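Local atomic coordinates of ABC-type phosphate transport system, periplasmic component (PDB entry 4ECF), a protein that probably serves as the phosphate-binding component of an ABC transporter, capturing phosphate outside the membrane and delivering it for import. Residues A[18-23]-A[234-239]; A[26-31]-A[224-229]. One frame throughout, in Å; residues are numbered along the deposited sequence.

Contact 1: residues A[18-23]-A[234-239]. With EDO (1,2-ethanediol), chain I.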
loop_
_atom_site.group_PDB
_atom_site.type_symbol
_atom_site.label_atom_id
_atom_site.label_comp_id
_atom_site.label_asym_id
_atom_site.label_seq_id
_atom_site.Cartn_x
_atom_site.Cartn_y
_atom_site.Cartn_z
ATOM N N VAL A 18 3.072 4.142 -10.341
ATOM C CA VAL A 18 2.814 5.437 -10.997
ATOM C C VAL A 18 4.092 6.002 -11.627
ATOM O O VAL A 18 4.095 6.487 -12.744
ATOM C CB VAL A 18 2.053 6.431 -10.084
ATOM C CG1 VAL A 18 1.804 7.713 -10.861
ATOM C CG2 VAL A 18 0.737 5.810 -9.593
ATOM N N GLU A 19 5.210 5.870 -10.929
ATOM C CA GLU A 19 6.479 6.311 -11.466
ATOM C C GLU A 19 6.881 5.491 -12.702
ATOM O O GLU A 19 7.366 6.019 -13.704
ATOM C CB GLU A 19 7.584 6.219 -10.411
ATOM C CG GLU A 19 7.438 7.271 -9.357
ATOM C CD GLU A 19 8.503 7.212 -8.294
ATOM O OE1 GLU A 19 9.093 6.128 -8.120
ATOM O OE2 GLU A 19 8.712 8.255 -7.631
ATOM N N ALA A 20 6.751 4.164 -12.610
ATOM C CA ALA A 20 7.149 3.309 -13.747
ATOM C C ALA A 20 6.248 3.522 -14.964
ATOM O O ALA A 20 6.746 3.646 -16.106
ATOM C CB ALA A 20 7.199 1.833 -13.352
ATOM N N ALA A 21 4.942 3.628 -14.716
ATOM C CA ALA A 21 3.981 3.812 -15.798
ATOM C C ALA A 21 4.170 5.221 -16.406
ATOM O O ALA A 21 4.078 5.410 -17.617
ATOM C CB ALA A 21 2.549 3.631 -15.326
ATOM N N GLY A 22 4.427 6.197 -15.554
ATOM C CA GLY A 22 4.661 7.567 -16.004
ATOM C C GLY A 22 5.870 7.661 -16.911
ATOM O O GLY A 22 5.794 8.292 -17.944
ATOM N N GLU A 23 6.993 7.037 -16.536
ATOM C CA GLU A 23 8.195 7.126 -17.375
ATOM C C GLU A 23 7.986 6.374 -18.682
ATOM O O GLU A 23 8.431 6.797 -19.750
ATOM C CB GLU A 23 9.439 6.567 -16.634
ATOM C CG GLU A 23 10.757 6.841 -17.378
ATOM C CD GLU A 23 11.042 5.872 -18.537
ATOM O OE1 GLU A 23 10.618 4.693 -18.434
ATOM O OE2 GLU A 23 11.674 6.283 -19.562
ATOM N N ASN A 234 -1.380 -6.230 -18.112
ATOM C CA ASN A 234 -0.811 -7.589 -18.304
ATOM C C ASN A 234 0.713 -7.667 -18.116
ATOM O O ASN A 234 1.268 -8.755 -18.027
ATOM C CB ASN A 234 -1.199 -8.112 -19.692
ATOM C CG ASN A 234 -2.676 -8.423 -19.790
ATOM O OD1 ASN A 234 -3.305 -8.779 -18.792
ATOM N ND2 ASN A 234 -3.244 -8.277 -20.983
ATOM N N THR A 235 1.372 -6.513 -18.098
ATOM C CA THR A 235 2.812 -6.417 -18.057
ATOM C C THR A 235 3.310 -5.716 -16.772
ATOM O O THR A 235 3.656 -6.350 -15.758
ATOM C CB THR A 235 3.323 -5.713 -19.358
ATOM O OG1 THR A 235 2.666 -4.424 -19.530
ATOM C CG2 THR A 235 3.066 -6.588 -20.606
ATOM N N LEU A 236 3.326 -4.396 -16.806
ATOM C CA LEU A 236 4.017 -3.600 -15.809
ATOM C C LEU A 236 3.416 -3.776 -14.410
ATOM O O LEU A 236 4.130 -3.897 -13.411
ATOM C CB LEU A 236 3.969 -2.138 -16.268
ATOM C CG LEU A 236 4.981 -1.113 -15.770
ATOM C CD1 LEU A 236 6.378 -1.604 -16.118
ATOM C CD2 LEU A 236 4.695 0.241 -16.428
ATOM N N VAL A 237 2.087 -3.822 -14.337
ATOM C CA VAL A 237 1.388 -3.950 -13.053
ATOM C C VAL A 237 1.861 -5.185 -12.288
ATOM O O VAL A 237 2.292 -5.112 -11.142
ATOM C CB VAL A 237 -0.166 -3.886 -13.279
ATOM C CG1 VAL A 237 -0.935 -4.341 -12.046
ATOM C CG2 VAL A 237 -0.538 -2.492 -13.730
ATOM N N ARG A 238 1.850 -6.323 -12.983
ATOM C CA ARG A 238 2.302 -7.591 -12.437
ATOM C C ARG A 238 3.815 -7.643 -12.142
ATOM O O ARG A 238 4.239 -8.157 -11.127
ATOM C CB ARG A 238 1.872 -8.729 -13.391
ATOM C CG ARG A 238 0.452 -8.542 -13.937
ATOM C CD ARG A 238 -0.162 -9.818 -14.492
ATOM N NE ARG A 238 -1.507 -9.598 -15.064
ATOM C CZ ARG A 238 -2.336 -10.582 -15.433
ATOM N NH1 ARG A 238 -1.974 -11.858 -15.278
ATOM N NH2 ARG A 238 -3.538 -10.304 -15.947
ATOM N N GLN A 239 4.638 -7.081 -13.034
ATOM C CA GLN A 239 6.091 -7.055 -12.799
ATOM C C GLN A 239 6.508 -6.355 -11.526
ATOM O O GLN A 239 7.491 -6.726 -10.903
ATOM C CB GLN A 239 6.817 -6.316 -13.910
ATOM C CG GLN A 239 6.812 -6.944 -15.269
ATOM C CD GLN A 239 7.228 -5.908 -16.303
ATOM O OE1 GLN A 239 8.139 -5.082 -16.068
ATOM N NE2 GLN A 239 6.540 -5.907 -17.419
HETATM C C1 EDO I . 9.913 5.672 -4.243
HETATM O O1 EDO I . 10.615 4.940 -3.230
HETATM C C2 EDO I . 8.903 4.755 -4.918
HETATM O O2 EDO I . 9.410 4.264 -6.168
#
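Leu236 reaches out from helix 230-239 and lays one methyl group against the backbone of helix 15-28 at Ala20 and Ala21. The apolar contact rests on that branch: Leu236 CD2 is 3.7 Å from Ala21 CA and 3.9 Å from Ala20 C, so it covers the peptide link joining the two alanines. Their methyls come up around it, Ala21 CB at 4.2 Å and Ala20 CB at 4.3 Å from Leu236 CD2. With CG anti to the backbone N (chi1 -158°), the leucine extends across to the other helix. Around this spot Leu236 also touches Gln24, Ala20 meets Leu240, and Ala21 is covered by Phe223 and Val227 of helix 218-228.

No hydrogen bond links the two segments. The polar chemistry is peripheral: Glu19 OE1 accepts a hydrogen bond of 2.7 Å from O2 of a 1,2-ethanediol, probably taken up from the crystallisation liquor, while Glu19 OE2 is hydrogen-bonded to Gln15 NE2.

The small alanine side chains let the leucine methyl come right up to the backbone. This contact, burying 99 Å² in all, therefore rests on dispersion and apolar burial, with no directional bond to fix its geometry.

Contact 2: residues A[26-31]-A[224-229]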
loop_
_atom_site.group_PDB
_atom_site.type_symbol
_atom_site.label_atom_id
_atom_site.label_comp_id
_atom_site.label_asym_id
_atom_site.label_seq_id
_atom_site.Cartn_x
_atom_site.Cartn_y
_atom_site.Cartn_z
ATOM N N THR A 26 5.709 8.620 -20.875
ATOM C CA THR A 26 6.369 9.814 -21.429
ATOM C C THR A 26 7.405 9.470 -22.507
ATOM O O THR A 26 7.626 10.246 -23.453
ATOM C CB THR A 26 6.984 10.745 -20.377
ATOM O OG1 THR A 26 7.980 10.098 -19.611
ATOM C CG2 THR A 26 5.877 11.361 -19.458
ATOM N N GLY A 27 8.042 8.307 -22.386
ATOM C CA GLY A 27 8.993 7.872 -23.421
ATOM C C GLY A 27 8.293 7.418 -24.684
ATOM O O GLY A 27 8.906 7.335 -25.737
ATOM N N GLU A 28 7.011 7.088 -24.577
ATOM C CA GLU A 28 6.190 6.681 -25.743
ATOM C C GLU A 28 5.342 7.819 -26.352
ATOM O O GLU A 28 4.762 7.648 -27.421
ATOM C CB GLU A 28 5.271 5.514 -25.305
ATOM C CG GLU A 28 6.064 4.235 -25.034
ATOM C CD GLU A 28 5.274 3.118 -24.353
ATOM O OE1 GLU A 28 4.054 3.243 -24.267
ATOM O OE2 GLU A 28 5.876 2.099 -23.947
ATOM N N HIS A 29 5.238 8.951 -25.650
ATOM C CA HIS A 29 4.391 10.093 -26.088
ATOM C C HIS A 29 5.197 11.355 -25.996
ATOM O O HIS A 29 5.422 11.905 -24.908
ATOM C CB HIS A 29 3.151 10.156 -25.207
ATOM C CG HIS A 29 2.296 8.924 -25.301
ATOM N ND1 HIS A 29 2.533 7.816 -24.570
ATOM C CD2 HIS A 29 1.158 8.653 -26.094
ATOM C CE1 HIS A 29 1.605 6.873 -24.880
ATOM N NE2 HIS A 29 0.771 7.384 -25.811
ATOM N N LEU A 30 5.719 11.788 -27.118
ATOM C CA LEU A 30 6.595 12.958 -27.168
ATOM C C LEU A 30 5.906 14.217 -26.622
ATOM O O LEU A 30 4.743 14.425 -26.839
ATOM C CB LEU A 30 7.046 13.197 -28.605
ATOM C CG LEU A 30 8.199 14.192 -28.852
ATOM C CD1 LEU A 30 9.508 13.681 -28.242
ATOM C CD2 LEU A 30 8.335 14.418 -30.358
ATOM N N GLY A 31 6.643 14.988 -25.828
ATOM C CA GLY A 31 6.169 16.290 -25.359
ATOM C C GLY A 31 5.300 16.183 -24.114
ATOM O O GLY A 31 4.483 17.059 -23.849
ATOM N N ILE A 224 -4.341 7.919 -17.199
ATOM C CA ILE A 224 -5.168 6.942 -16.473
ATOM C C ILE A 224 -5.652 5.823 -17.406
ATOM O O ILE A 224 -5.541 4.607 -17.057
ATOM C CB ILE A 224 -6.311 7.640 -15.690
ATOM C CG1 ILE A 224 -5.740 8.516 -14.577
ATOM C CG2 ILE A 224 -7.256 6.593 -15.091
ATOM C CD1 ILE A 224 -6.804 9.409 -13.988
ATOM N N THR A 225 -6.159 6.185 -18.584
ATOM C CA THR A 225 -6.550 5.198 -19.589
ATOM C C THR A 225 -5.386 4.210 -19.890
ATOM O O THR A 225 -5.563 2.993 -19.904
ATOM C CB THR A 225 -7.000 5.903 -20.838
ATOM O OG1 THR A 225 -8.174 6.667 -20.521
ATOM C CG2 THR A 225 -7.284 4.910 -21.975
ATOM N N TYR A 226 -4.181 4.761 -20.040
ATOM C CA TYR A 226 -2.983 3.952 -20.280
ATOM C C TYR A 226 -2.685 2.978 -19.151
ATOM O O TYR A 226 -2.497 1.792 -19.393
ATOM C CB TYR A 226 -1.795 4.887 -20.552
ATOM C CG TYR A 226 -0.492 4.224 -20.875
ATOM C CD1 TYR A 226 -0.153 3.895 -22.182
ATOM C CD2 TYR A 226 0.463 4.053 -19.902
ATOM C CE1 TYR A 226 1.073 3.342 -22.475
ATOM C CE2 TYR A 226 1.710 3.506 -20.213
ATOM C CZ TYR A 226 1.999 3.167 -21.480
ATOM O OH TYR A 226 3.233 2.612 -21.797
ATOM N N VAL A 227 -2.721 3.453 -17.893
ATOM C CA VAL A 227 -2.466 2.609 -16.756
ATOM C C VAL A 227 -3.519 1.477 -16.655
ATOM O O VAL A 227 -3.177 0.367 -16.346
ATOM C CB VAL A 227 -2.438 3.416 -15.436
ATOM C CG1 VAL A 227 -2.329 2.497 -14.237
ATOM C CG2 VAL A 227 -1.309 4.441 -15.446
ATOM N N GLN A 228 -4.757 1.760 -17.027
ATOM C CA GLN A 228 -5.840 0.743 -16.953
ATOM C C GLN A 228 -5.885 -0.174 -18.205
ATOM O O GLN A 228 -6.684 -1.121 -18.265
ATOM C CB GLN A 228 -7.191 1.466 -16.828
ATOM C CG GLN A 228 -7.403 2.109 -15.496
ATOM C CD GLN A 228 -8.719 2.842 -15.366
ATOM O OE1 GLN A 228 -9.165 3.531 -16.275
ATOM N NE2 GLN A 228 -9.362 2.665 -14.205
ATOM N N SER A 229 -5.064 0.082 -19.214
ATOM C CA SER A 229 -5.205 -0.602 -20.494
ATOM C C SER A 229 -4.668 -2.024 -20.357
ATOM O O SER A 229 -3.714 -2.238 -19.585
ATOM C CB SER A 229 -4.472 0.161 -21.614
ATOM O OG SER A 229 -3.067 0.100 -21.413
#
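Tyr226 of helix 218-228 stretches its side chain to Glu28, at the end of helix 15-28, and His29, just beyond it, which receive the outer part of its ring. From CB the ring is carried outward by a first torsion that sets CG anti to the backbone N (chi1 -178°). The side chain also touches Gln24 and makes an edge-to-face pair with Tyr25, one turn or so earlier on helix 15-28. Within the contact, Tyr226 CE1 comes 4.3 Å from His29 CE1. The two rings form an offset edge-to-face (T-shaped) pair, the histidine edge directed toward the tyrosine face, with planes at 89° and centroids 6.0 Å apart. His29 is itself stacked on Tyr25, and its ND1 is hydrogen-bonded to Tyr25 O. Next, Tyr226 CZ lies 3.5 Å from Glu28 OE1, which sits at the edge of the phenol ring. At the tip, Tyr226 OH donates a hydrogen bond of 2.7 Å to Glu28 OE1, approaching from above the carboxylate, 44° out of its plane. A phenylalanine in place of Tyr226 would probably leave Glu28 OE1 without this donor and its carboxylate free to turn.

The backbone of Tyr226 is gripped too: its carbonyl O accepts from both Ser229 N and Ser229 OG, the latter at 2.7 Å, and Ser229 stands at the N-cap of helix 230-239. The arrangement is a surface aromatic and hydrogen-bonded link between helix 218-228 and the end of helix 15-28 with its following loop, in a periplasmic binding protein fold. Helix 15-28 is the crossover helix of a beta-alpha-beta unit, connecting the parallel strands 4-10 and 32-39.

In the fold
Both contacts use helix 15-28, contact 1 along its middle and contact 2 at its C-terminal end, their centres about 10 Å apart. The partner helices, 218-228 and 230-239, follow each other in the chain, separated by the short turn at Ser229, and meet the same earlier helix. The contacts also touch directly: Ala21 CB packs 3.9 Å from Val227 CG2, and Ala21 O lies 4.0 Å from Tyr226 CE2. Contact 1, partly buried, is centred about 15 Å from the chain centre, and contact 2, at the surface, about 23 Å. Phosphate-binding proteins of this family hold the anion between two lobes; both contacts appear to lie within one lobe, joining its helices rather than lining the cleft.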